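Local coordinates for protein peroxisomal acyl-coenzyme A oxidase 1 (Arabidopsis thaliana, PDB 1W07) that catalyses the FAD-dependent desaturation of long- and medium-chain acyl-CoAs to 2-trans-enoyl-CoAs, passing electrons to oxygen to form hydrogen peroxide in peroxisomal beta-oxidation, at residues B[163-167]-B[241-245]; B[109-113]-B[186-190]; B[102-107]-B[126-132]; B[148-152]-B[167-173]. The protein carries 1 engineered substitution. One frame throughout, in Å; residues are numbered along the deposited sequence. Where two conformers were deposited one is given.

From the N terminus, helix 98-113 takes part first in contact 3, which closes a short loop through helix 116-128, and then in contact 2, which reaches forward to strand 185-194. These two cross, and F106 packs on V187 where they meet; contact 2 thereby joins the N-terminal helical part to the beta domain. Nested inside its loop, contact 4 brings 148-152 against 167-173. Contact 1 shares P167 with contact 4 and crosses both it and contact 2 on its way to 241-245. Backbone pairs T152-H165 and K173-L242 link contacts 1 and 4, while the K173 amine bonds to the Y189 carbonyl of contact 2.

Contact 1 of 4, residues B[163-167]-B[241-245]; sequences VIHTP and FLMFD
This is a contact between two strand ends from different sheets of the beta domain: strand 161-165 belongs to the mixed sheet, strand 240-244 to the three-stranded antiparallel one. The end-to-end directions of the touching parts lie 106° apart, so the chains cross steeply instead of running as a ladder; the nearest CA atoms are those of H165 and F244, 4.9 Å apart. The first strand ends at H165, with T166 following at phi/psi -104/95, and the second at F244. Two hydrogen bonds hold the crossing: T166 N donates to F244 O at 3.0 Å, and F244 N donates to T166 OG1 at 2.7 Å and almost linearly, the m rotamer of T166 turning its hydroxyl to the F244 amide. One threonine thus serves both polar groups of the F244 backbone. Such a junction is in keeping with the beta domain of the acyl-CoA dehydrogenase and oxidase fold, whose sheets pack beside the flavin. On the buried side I164 CG2 lies over one face of the F244 ring (chi1 m), 3.8 Å from the F244 centroid, a CH-pi contact only 13° off the normal. T166 OG1 meets the edge of that ring, 3.5 Å from F244 CD1. H165, a t rotamer, stacks on H246 and uses ND1 to accept the H246 amide hydrogen bond, while F630 of the second subunit packs on M243.

Contact 2 of 4, residues B[109-113]-B[186-190]; sequences AIKGQ and AVVYA
Helix 98-113 ends here against strand 185-194; the axes of 109-113 and 186-190 approach to 10.8 Å, with 58° between their N-to-C directions. A109 comes first, its CB pointing at the strand, and A109 CA lies 7.6 Å from V187 CA, the nearest such pair. A109 CB is 4.3 Å from V187 CG2 and 3.8 Å from Y189 OH, so its methyl faces both the valine and the phenol end. I110 sets off sideways, but chi1 m brings I110 CG1 to 4.2 Å from V187 CG2; its side chain also packs on L123 of helix 116-128. One turn on, Q113 N bonds to A109 O at 2.9 Å and returns the chain to the strand-facing side. Q113 (chi1 m, chi2 t) then extends its amide to Y189, whose m rotamer carries the ring across from the strand: Y189 OH donates to Q113 OE1 at 2.7 Å. Beside it in the sheet, strand 133-136 pairs in parallel with 185-194, and the Y189 ring meets that of Y135, an FAD-binding residue. The interface therefore joins the N-terminal helical domain to the beta domain of the acyl-CoA oxidase fold one shell behind the flavin. Its chemistry combines sparse aliphatic packing with a single directional bond that satisfies the proton of the buried Y189 hydroxyl.

Contact 3 of 4, residues B[102-107]-B[126-132]; sequences HWGMFV and ANKMQII
A Schellman motif ends helix 116-128 at this contact, with M129 as its C-prime residue (phi/psi 70/30): Q130 N bonds to L125 O, and M129 N bonds weakly to A126 O at 3.0 Å. In helix 98-113 a wider pi-type turn spans 102-106 (V107 N to H102 O, 3.0 Å). H102, chi1 t, donates from NE2 to A126 O at 2.9 Å; its ND1 accepts from the G133 amide. H102 CA lies 6.3 Å from I132 CA, and V107 CA 7.0 Å from A126 CA. W103 CH2 is 3.4 Å from A126 O and W103 CZ3 3.4 Å from N127 OD1. M129 SD sits obliquely to the H102 ring, 4.1 Å from its centroid, and makes a Met-aromatic contact with W103, 4.5 Å from the six-membered ring centroid. F106 CE2 is 4.0 Å from A126 CB and from I131 CD1. The two helices form an antiparallel helical hairpin closing the N-terminal helical domain of the acyl-CoA oxidase fold.

Contact 4 of 4, residues B[148-152]-B[167-173]; sequences GLETT and PTQTASK
Two loops flanking the beta hairpin of strands 152-156 and 161-165 in the middle domain meet here: 148-152 leads into the first strand, and 167-173 follows the second, with a 3-10 turn at 169-171. E150 contributes most surface. E150 CA is 5.0 Å from A171 CA, and E150 CB points at the turn and touches A171 CB at 3.5 Å. With chi1 m and chi2 t the side chain extends over the start of the 3-10 turn, where T170 OG1 donates to E150 OE2 at 2.8 Å and T168 OG1 in turn donates to T170 OG1 at 3.1 Å. The turn is closed by A171 N to T168 O at 2.9 Å. T151, next in buried area, places OG1 3.1 Å from A171 O and 3.5 Å from K173 CE, although its hydroxyl bonds to E139. K173, m at chi1 and chi2 and extended beyond, runs past T151 OG1, and its amine forms a salt bridge with E139 and hydrogen bonds with Y189 O and Q137 O, Q137 being an FAD-binding residue. P167 lies against E150 to T152: P167 CD is 4.0 Å from T151 CA, and P167 CG is 3.2 Å from E150 O.

Contact 1 of 4, residues B[163-167]-B[241-245]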
loop_
_atom_site.group_PDB
_atom_site.type_symbol
_atom_site.label_atom_id
_atom_site.label_comp_id
_atom_site.label_asym_id
_atom_site.label_seq_id
_atom_site.Cartn_x
_atom_site.Cartn_y
_atom_site.Cartn_z
ATOM N N VAL B 163 43.715 2.705 1.229
ATOM C CA VAL B 163 43.146 3.868 1.896
ATOM C C VAL B 163 41.687 4.029 1.472
ATOM O O VAL B 163 41.407 4.452 0.350
ATOM C CB VAL B 163 43.912 5.153 1.531
ATOM C CG1 VAL B 163 43.265 6.353 2.203
ATOM C CG2 VAL B 163 45.384 5.024 1.937
ATOM N N ILE B 164 40.761 3.676 2.365
ATOM C CA ILE B 164 39.323 3.794 2.089
ATOM C C ILE B 164 38.893 5.198 2.490
ATOM O O ILE B 164 39.173 5.631 3.611
ATOM C CB ILE B 164 38.513 2.784 2.922
ATOM C CG1 ILE B 164 39.159 1.393 2.835
ATOM C CG2 ILE B 164 37.056 2.749 2.445
ATOM C CD1 ILE B 164 39.224 0.804 1.414
ATOM N N HIS B 165 38.212 5.910 1.590
ATOM C CA HIS B 165 37.788 7.269 1.901
ATOM C C HIS B 165 36.411 7.640 1.352
ATOM O O HIS B 165 35.983 7.143 0.306
ATOM C CB HIS B 165 38.819 8.277 1.377
ATOM C CG HIS B 165 38.610 9.677 1.864
ATOM N ND1 HIS B 165 38.642 10.013 3.200
ATOM C CD2 HIS B 165 38.370 10.830 1.192
ATOM C CE1 HIS B 165 38.439 11.313 3.331
ATOM N NE2 HIS B 165 38.266 11.833 2.128
ATOM N N THR B 166 35.725 8.520 2.075
ATOM C CA THR B 166 34.401 9.003 1.679
ATOM C C THR B 166 34.586 10.420 1.136
ATOM O O THR B 166 34.603 11.392 1.899
ATOM C CB THR B 166 33.438 9.025 2.889
ATOM O OG1 THR B 166 33.377 7.713 3.474
ATOM C CG2 THR B 166 32.037 9.438 2.442
ATOM N N PRO B 167 34.730 10.548 -0.193
ATOM C CA PRO B 167 34.923 11.828 -0.883
ATOM C C PRO B 167 33.979 12.947 -0.445
ATOM O O PRO B 167 34.433 14.024 -0.053
ATOM C CB PRO B 167 34.731 11.457 -2.351
ATOM C CG PRO B 167 35.254 10.074 -2.407
ATOM C CD PRO B 167 34.668 9.442 -1.163
ATOM N N PHE B 241 24.634 4.272 8.541
ATOM C CA PHE B 241 25.427 5.039 7.607
ATOM C C PHE B 241 26.869 4.803 8.023
ATOM O O PHE B 241 27.134 4.324 9.127
ATOM C CB PHE B 241 25.038 6.519 7.662
ATOM C CG PHE B 241 25.179 7.137 9.015
ATOM C CD1 PHE B 241 26.424 7.547 9.487
ATOM C CD2 PHE B 241 24.055 7.335 9.816
ATOM C CE1 PHE B 241 26.544 8.154 10.750
ATOM C CE2 PHE B 241 24.163 7.933 11.064
ATOM C CZ PHE B 241 25.421 8.346 11.533
ATOM N N LEU B 242 27.801 5.114 7.135
ATOM C CA LEU B 242 29.210 4.893 7.432
ATOM C C LEU B 242 30.074 5.768 6.552
ATOM O O LEU B 242 29.909 5.787 5.335
ATOM C CB LEU B 242 29.570 3.423 7.195
ATOM C CG LEU B 242 31.048 2.995 7.270
ATOM C CD1 LEU B 242 31.611 3.299 8.645
ATOM C CD2 LEU B 242 31.152 1.507 6.977
ATOM N N MET B 243 30.997 6.491 7.173
ATOM C CA MET B 243 31.904 7.370 6.445
ATOM C C MET B 243 33.333 7.016 6.871
ATOM O O MET B 243 33.577 6.678 8.029
ATOM C CB MET B 243 31.620 8.850 6.771
ATOM C CG MET B 243 30.207 9.372 6.413
ATOM S SD MET B 243 30.062 11.201 6.371
ATOM C CE MET B 243 30.374 11.621 8.069
ATOM N N PHE B 244 34.271 7.075 5.932
ATOM C CA PHE B 244 35.663 6.782 6.234
ATOM C C PHE B 244 36.507 8.030 6.000
ATOM O O PHE B 244 36.399 8.662 4.948
ATOM C CB PHE B 244 36.198 5.660 5.345
ATOM C CG PHE B 244 35.288 4.476 5.240
ATOM C CD1 PHE B 244 34.241 4.467 4.323
ATOM C CD2 PHE B 244 35.490 3.359 6.037
ATOM C CE1 PHE B 244 33.409 3.366 4.199
ATOM C CE2 PHE B 244 34.664 2.247 5.920
ATOM C CZ PHE B 244 33.623 2.250 5.000
ATOM N N ASP B 245 37.329 8.401 6.979
ATOM C CA ASP B 245 38.209 9.559 6.821
ATOM C C ASP B 245 39.601 8.980 6.579
ATOM O O ASP B 245 40.404 8.865 7.499
ATOM C CB ASP B 245 38.221 10.435 8.080
ATOM C CG ASP B 245 38.990 11.737 7.876
ATOM O OD1 ASP B 245 39.700 11.840 6.857
ATOM O OD2 ASP B 245 38.888 12.655 8.720
#

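Contact 2 of 4, residues B[109-113]-B[186-190]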
loop_
_atom_site.group_PDB
_atom_site.type_symbol
_atom_site.label_atom_id
_atom_site.label_comp_id
_atom_site.label_asym_id
_atom_site.label_seq_id
_atom_site.Cartn_x
_atom_site.Cartn_y
_atom_site.Cartn_z
ATOM N N ALA B 109 29.344 -13.116 0.589
ATOM C CA ALA B 109 30.247 -12.228 -0.140
ATOM C C ALA B 109 31.690 -12.697 -0.047
ATOM O O ALA B 109 32.400 -12.740 -1.054
ATOM C CB ALA B 109 30.131 -10.800 0.391
ATOM N N ILE B 110 32.121 -13.035 1.165
ATOM C CA ILE B 110 33.479 -13.510 1.391
ATOM C C ILE B 110 33.700 -14.859 0.703
ATOM O O ILE B 110 34.789 -15.115 0.204
ATOM C CB ILE B 110 33.770 -13.677 2.892
ATOM C CG1 ILE B 110 33.470 -12.371 3.622
ATOM C CG2 ILE B 110 35.230 -14.054 3.103
ATOM C CD1 ILE B 110 33.510 -12.502 5.116
ATOM N N LYS B 111 32.674 -15.712 0.682
ATOM C CA LYS B 111 32.762 -17.022 0.036
ATOM C C LYS B 111 32.910 -16.931 -1.486
ATOM O O LYS B 111 33.710 -17.647 -2.090
ATOM C CB LYS B 111 31.521 -17.869 0.334
ATOM C CG LYS B 111 31.476 -18.470 1.725
ATOM C CD LYS B 111 30.265 -19.387 1.889
ATOM C CE LYS B 111 30.192 -19.970 3.299
ATOM N NZ LYS B 111 28.974 -20.811 3.514
ATOM N N GLY B 112 32.131 -16.060 -2.113
ATOM C CA GLY B 112 32.208 -15.945 -3.556
ATOM C C GLY B 112 33.245 -14.985 -4.103
ATOM O O GLY B 112 33.613 -15.080 -5.272
ATOM N N GLN B 113 33.724 -14.068 -3.272
ATOM C CA GLN B 113 34.693 -13.074 -3.719
ATOM C C GLN B 113 36.042 -13.188 -3.019
ATOM O O GLN B 113 37.032 -12.592 -3.448
ATOM C CB GLN B 113 34.113 -11.672 -3.507
ATOM C CG GLN B 113 32.984 -11.324 -4.473
ATOM C CD GLN B 113 32.064 -10.244 -3.930
ATOM O OE1 GLN B 113 32.521 -9.234 -3.395
ATOM N NE2 GLN B 113 30.761 -10.451 -4.071
ATOM N N ALA B 186 32.887 -5.274 8.126
ATOM C CA ALA B 186 32.004 -5.168 6.983
ATOM C C ALA B 186 32.708 -5.301 5.656
ATOM O O ALA B 186 33.893 -4.987 5.525
ATOM C CB ALA B 186 31.266 -3.841 7.021
ATOM N N VAL B 187 31.977 -5.796 4.670
ATOM C CA VAL B 187 32.539 -5.868 3.339
ATOM C C VAL B 187 32.145 -4.540 2.692
ATOM O O VAL B 187 30.960 -4.297 2.429
ATOM C CB VAL B 187 31.956 -7.037 2.526
ATOM C CG1 VAL B 187 32.401 -6.926 1.071
ATOM C CG2 VAL B 187 32.438 -8.351 3.108
ATOM N N VAL B 188 33.127 -3.667 2.478
ATOM C CA VAL B 188 32.862 -2.365 1.869
ATOM C C VAL B 188 33.175 -2.349 0.371
ATOM O O VAL B 188 34.207 -2.862 -0.063
ATOM C CB VAL B 188 33.690 -1.248 2.551
ATOM C CG1 VAL B 188 33.396 0.119 1.882
ATOM C CG2 VAL B 188 33.391 -1.228 4.062
ATOM N N TYR B 189 32.270 -1.770 -0.418
ATOM C CA TYR B 189 32.466 -1.683 -1.858
ATOM C C TYR B 189 32.840 -0.254 -2.251
ATOM O O TYR B 189 32.174 0.710 -1.874
ATOM C CB TYR B 189 31.212 -2.167 -2.611
ATOM C CG TYR B 189 31.013 -3.664 -2.485
ATOM C CD1 TYR B 189 30.375 -4.208 -1.370
ATOM C CD2 TYR B 189 31.550 -4.545 -3.431
ATOM C CE1 TYR B 189 30.280 -5.590 -1.195
ATOM C CE2 TYR B 189 31.468 -5.931 -3.258
ATOM C CZ TYR B 189 30.835 -6.446 -2.137
ATOM O OH TYR B 189 30.802 -7.806 -1.926
ATOM N N ALA B 190 33.933 -0.135 -2.993
ATOM C CA ALA B 190 34.436 1.162 -3.420
ATOM C C ALA B 190 35.196 1.020 -4.724
ATOM O O ALA B 190 35.516 -0.089 -5.155
ATOM C CB ALA B 190 35.362 1.744 -2.344
#

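Contact 3 of 4, residues B[102-107]-B[126-132]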
loop_
_atom_site.group_PDB
_atom_site.type_symbol
_atom_site.label_atom_id
_atom_site.label_comp_id
_atom_site.label_asym_id
_atom_site.label_seq_id
_atom_site.Cartn_x
_atom_site.Cartn_y
_atom_site.Cartn_z
ATOM N N HIS B 102 24.470 -10.775 8.303
ATOM C CA HIS B 102 25.699 -11.490 8.598
ATOM C C HIS B 102 25.731 -12.807 7.814
ATOM O O HIS B 102 26.681 -13.081 7.084
ATOM C CB HIS B 102 25.771 -11.795 10.087
ATOM C CG HIS B 102 26.989 -12.562 10.484
ATOM N ND1 HIS B 102 28.237 -11.983 10.570
ATOM C CD2 HIS B 102 27.156 -13.869 10.800
ATOM C CE1 HIS B 102 29.119 -12.898 10.930
ATOM N NE2 HIS B 102 28.490 -14.053 11.075
ATOM N N TRP B 103 24.682 -13.616 7.971
ATOM C CA TRP B 103 24.569 -14.909 7.294
ATOM C C TRP B 103 24.100 -14.807 5.838
ATOM O O TRP B 103 24.482 -15.620 4.994
ATOM C CB TRP B 103 23.587 -15.816 8.045
ATOM C CG TRP B 103 24.024 -16.233 9.425
ATOM C CD1 TRP B 103 23.276 -16.189 10.566
ATOM C CD2 TRP B 103 25.293 -16.777 9.798
ATOM N NE1 TRP B 103 23.999 -16.669 11.627
ATOM C CE2 TRP B 103 25.243 -17.041 11.185
ATOM C CE3 TRP B 103 26.471 -17.069 9.095
ATOM C CZ2 TRP B 103 26.325 -17.589 11.884
ATOM C CZ3 TRP B 103 27.550 -17.611 9.791
ATOM C CH2 TRP B 103 27.467 -17.865 11.174
ATOM N N GLY B 104 23.269 -13.811 5.551
ATOM C CA GLY B 104 22.740 -13.667 4.210
ATOM C C GLY B 104 23.546 -12.896 3.185
ATOM O O GLY B 104 23.362 -13.099 1.983
ATOM N N MET B 105 24.440 -12.025 3.641
ATOM C CA MET B 105 25.239 -11.216 2.719
ATOM C C MET B 105 26.740 -11.183 3.011
ATOM O O MET B 105 27.562 -11.428 2.120
ATOM C CB MET B 105 24.706 -9.779 2.700
ATOM C CG MET B 105 23.274 -9.644 2.181
ATOM S SD MET B 105 23.050 -10.202 0.473
ATOM C CE MET B 105 23.322 -8.630 -0.432
ATOM N N PHE B 106 27.093 -10.864 4.251
ATOM C CA PHE B 106 28.492 -10.780 4.646
ATOM C C PHE B 106 29.225 -12.085 4.345
ATOM O O PHE B 106 30.258 -12.076 3.677
ATOM C CB PHE B 106 28.588 -10.453 6.136
ATOM C CG PHE B 106 29.995 -10.315 6.634
ATOM C CD1 PHE B 106 30.807 -9.280 6.176
ATOM C CD2 PHE B 106 30.508 -11.212 7.566
ATOM C CE1 PHE B 106 32.101 -9.133 6.636
ATOM C CE2 PHE B 106 31.814 -11.074 8.038
ATOM C CZ PHE B 106 32.612 -10.030 7.571
ATOM N N VAL B 107 28.684 -13.206 4.825
ATOM C CA VAL B 107 29.317 -14.502 4.593
ATOM C C VAL B 107 29.342 -14.891 3.115
ATOM O O VAL B 107 30.392 -15.240 2.578
ATOM C CB VAL B 107 28.620 -15.608 5.413
ATOM C CG1 VAL B 107 29.041 -16.986 4.928
ATOM C CG2 VAL B 107 28.986 -15.444 6.878
ATOM N N ALA B 126 33.693 -15.441 11.157
ATOM C CA ALA B 126 32.277 -15.158 10.917
ATOM C C ALA B 126 31.374 -16.320 11.308
ATOM O O ALA B 126 30.329 -16.125 11.941
ATOM C CB ALA B 126 32.060 -14.801 9.447
ATOM N N ASN B 127 31.770 -17.531 10.936
ATOM C CA ASN B 127 30.959 -18.693 11.265
ATOM C C ASN B 127 30.869 -18.936 12.763
ATOM O O ASN B 127 29.882 -19.481 13.238
ATOM C CB ASN B 127 31.492 -19.931 10.555
ATOM C CG ASN B 127 31.290 -19.860 9.060
ATOM O OD1 ASN B 127 30.336 -19.244 8.586
ATOM N ND2 ASN B 127 32.173 -20.503 8.307
ATOM N N LYS B 128 31.894 -18.529 13.503
ATOM C CA LYS B 128 31.900 -18.701 14.954
ATOM C C LYS B 128 31.360 -17.434 15.606
ATOM O O LYS B 128 31.110 -17.385 16.809
ATOM C CB LYS B 128 33.316 -18.989 15.450
ATOM N N MET B 129 31.183 -16.403 14.788
ATOM C CA MET B 129 30.668 -15.121 15.250
ATOM C C MET B 129 31.664 -14.368 16.141
ATOM O O MET B 129 31.254 -13.611 17.022
ATOM C CB MET B 129 29.355 -15.322 16.017
ATOM C CG MET B 129 28.274 -16.091 15.253
ATOM S SD MET B 129 27.186 -15.059 14.248
ATOM C CE MET B 129 26.729 -13.855 15.419
ATOM N N GLN B 130 32.962 -14.575 15.913
ATOM C CA GLN B 130 33.989 -13.874 16.677
ATOM C C GLN B 130 34.006 -12.449 16.133
ATOM O O GLN B 130 34.646 -11.548 16.684
ATOM C CB GLN B 130 35.358 -14.535 16.497
ATOM C CG GLN B 130 35.408 -15.988 16.949
ATOM C CD GLN B 130 36.794 -16.581 16.824
ATOM O OE1 GLN B 130 37.716 -16.181 17.533
ATOM N NE2 GLN B 130 36.952 -17.533 15.912
ATOM N N ILE B 131 33.291 -12.272 15.026
ATOM C CA ILE B 131 33.117 -10.974 14.387
ATOM C C ILE B 131 31.700 -10.967 13.804
ATOM O O ILE B 131 31.122 -12.025 13.547
ATOM C CB ILE B 131 34.116 -10.732 13.241
ATOM C CG1 ILE B 131 33.864 -11.728 12.113
ATOM C CG2 ILE B 131 35.542 -10.857 13.761
ATOM C CD1 ILE B 131 34.604 -11.393 10.840
ATOM N N ILE B 132 31.142 -9.777 13.619
ATOM C CA ILE B 132 29.805 -9.628 13.061
ATOM C C ILE B 132 29.934 -8.676 11.880
ATOM O O ILE B 132 30.369 -7.532 12.029
ATOM C CB ILE B 132 28.808 -9.070 14.122
ATOM C CG1 ILE B 132 28.626 -10.095 15.241
ATOM C CG2 ILE B 132 27.455 -8.785 13.483
ATOM C CD1 ILE B 132 27.767 -9.608 16.393
#

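Contact 4 of 4, residues B[148-152]-B[167-173]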
loop_
_atom_site.group_PDB
_atom_site.type_symbol
_atom_site.label_atom_id
_atom_site.label_comp_id
_atom_site.label_asym_id
_atom_site.label_seq_id
_atom_site.Cartn_x
_atom_site.Cartn_y
_atom_site.Cartn_z
ATOM N N GLY B 148 28.132 3.607 -9.849
ATOM C CA GLY B 148 28.271 5.021 -9.528
ATOM C C GLY B 148 28.758 5.291 -8.112
ATOM O O GLY B 148 28.869 6.453 -7.727
ATOM N N LEU B 149 29.043 4.242 -7.335
ATOM C CA LEU B 149 29.533 4.422 -5.962
ATOM C C LEU B 149 30.701 5.402 -5.961
ATOM O O LEU B 149 31.533 5.362 -6.873
ATOM C CB LEU B 149 29.996 3.091 -5.359
ATOM C CG LEU B 149 28.913 2.026 -5.185
ATOM C CD1 LEU B 149 29.502 0.813 -4.472
ATOM C CD2 LEU B 149 27.737 2.616 -4.404
ATOM N N GLU B 150 30.750 6.261 -4.939
ATOM C CA GLU B 150 31.785 7.289 -4.796
ATOM C C GLU B 150 32.899 6.919 -3.818
ATOM O O GLU B 150 33.995 7.474 -3.887
ATOM C CB GLU B 150 31.161 8.614 -4.329
ATOM C CG GLU B 150 30.048 9.136 -5.218
ATOM C CD GLU B 150 29.466 10.444 -4.726
ATOM O OE1 GLU B 150 30.207 11.454 -4.682
ATOM O OE2 GLU B 150 28.267 10.470 -4.376
ATOM N N THR B 151 32.626 6.003 -2.896
ATOM C CA THR B 151 33.654 5.617 -1.935
ATOM C C THR B 151 34.874 5.094 -2.695
ATOM O O THR B 151 34.745 4.355 -3.670
ATOM C CB THR B 151 33.122 4.546 -0.951
ATOM O OG1 THR B 151 31.998 5.084 -0.247
ATOM C CG2 THR B 151 34.214 4.153 0.073
ATOM N N THR B 152 36.061 5.498 -2.263
ATOM C CA THR B 152 37.272 5.062 -2.938
ATOM C C THR B 152 38.169 4.196 -2.075
ATOM O O THR B 152 38.149 4.292 -0.852
ATOM C CB THR B 152 38.098 6.271 -3.431
ATOM O OG1 THR B 152 38.418 7.109 -2.322
ATOM C CG2 THR B 152 37.317 7.074 -4.427
ATOM N N PRO B 167 34.730 10.548 -0.193
ATOM C CA PRO B 167 34.923 11.828 -0.883
ATOM C C PRO B 167 33.979 12.947 -0.445
ATOM O O PRO B 167 34.433 14.024 -0.053
ATOM C CB PRO B 167 34.731 11.457 -2.351
ATOM C CG PRO B 167 35.254 10.074 -2.407
ATOM C CD PRO B 167 34.668 9.442 -1.163
ATOM N N THR B 168 32.676 12.684 -0.527
ATOM C CA THR B 168 31.659 13.657 -0.160
ATOM C C THR B 168 30.586 13.051 0.729
ATOM O O THR B 168 30.567 11.843 0.962
ATOM C CB THR B 168 30.965 14.215 -1.408
ATOM O OG1 THR B 168 30.434 13.130 -2.191
ATOM C CG2 THR B 168 31.953 15.012 -2.242
ATOM N N GLN B 169 29.688 13.890 1.235
ATOM C CA GLN B 169 28.635 13.404 2.122
ATOM C C GLN B 169 27.766 12.362 1.428
ATOM O O GLN B 169 27.352 11.390 2.049
ATOM C CB GLN B 169 27.776 14.575 2.607
ATOM C CG GLN B 169 26.789 14.199 3.695
ATOM C CD GLN B 169 25.982 15.389 4.164
ATOM O OE1 GLN B 169 25.371 16.090 3.358
ATOM N NE2 GLN B 169 25.972 15.622 5.468
ATOM N N THR B 170 27.505 12.571 0.140
ATOM C CA THR B 170 26.680 11.653 -0.642
ATOM C C THR B 170 27.374 10.308 -0.883
ATOM O O THR B 170 26.742 9.348 -1.336
ATOM C CB THR B 170 26.276 12.267 -2.014
ATOM O OG1 THR B 170 27.450 12.592 -2.777
ATOM C CG2 THR B 170 25.464 13.533 -1.796
ATOM N N ALA B 171 28.668 10.240 -0.562
ATOM C CA ALA B 171 29.443 9.015 -0.733
ATOM C C ALA B 171 29.274 8.133 0.507
ATOM O O ALA B 171 29.674 6.970 0.510
ATOM C CB ALA B 171 30.923 9.350 -0.945
ATOM N N SER B 172 28.689 8.697 1.551
ATOM C CA SER B 172 28.473 7.966 2.800
ATOM C C SER B 172 27.631 6.706 2.580
ATOM O O SER B 172 26.628 6.744 1.868
ATOM C CB SER B 172 27.767 8.864 3.820
ATOM O OG SER B 172 28.461 10.084 4.005
ATOM N N LYS B 173 28.030 5.599 3.194
ATOM C CA LYS B 173 27.281 4.347 3.072
ATOM C C LYS B 173 25.964 4.637 3.772
ATOM O O LYS B 173 25.939 5.342 4.782
ATOM C CB LYS B 173 28.010 3.185 3.758
ATOM C CG LYS B 173 29.310 2.815 3.078
ATOM C CD LYS B 173 29.055 2.496 1.609
ATOM C CE LYS B 173 30.348 2.222 0.863
ATOM N NZ LYS B 173 30.135 1.899 -0.586
#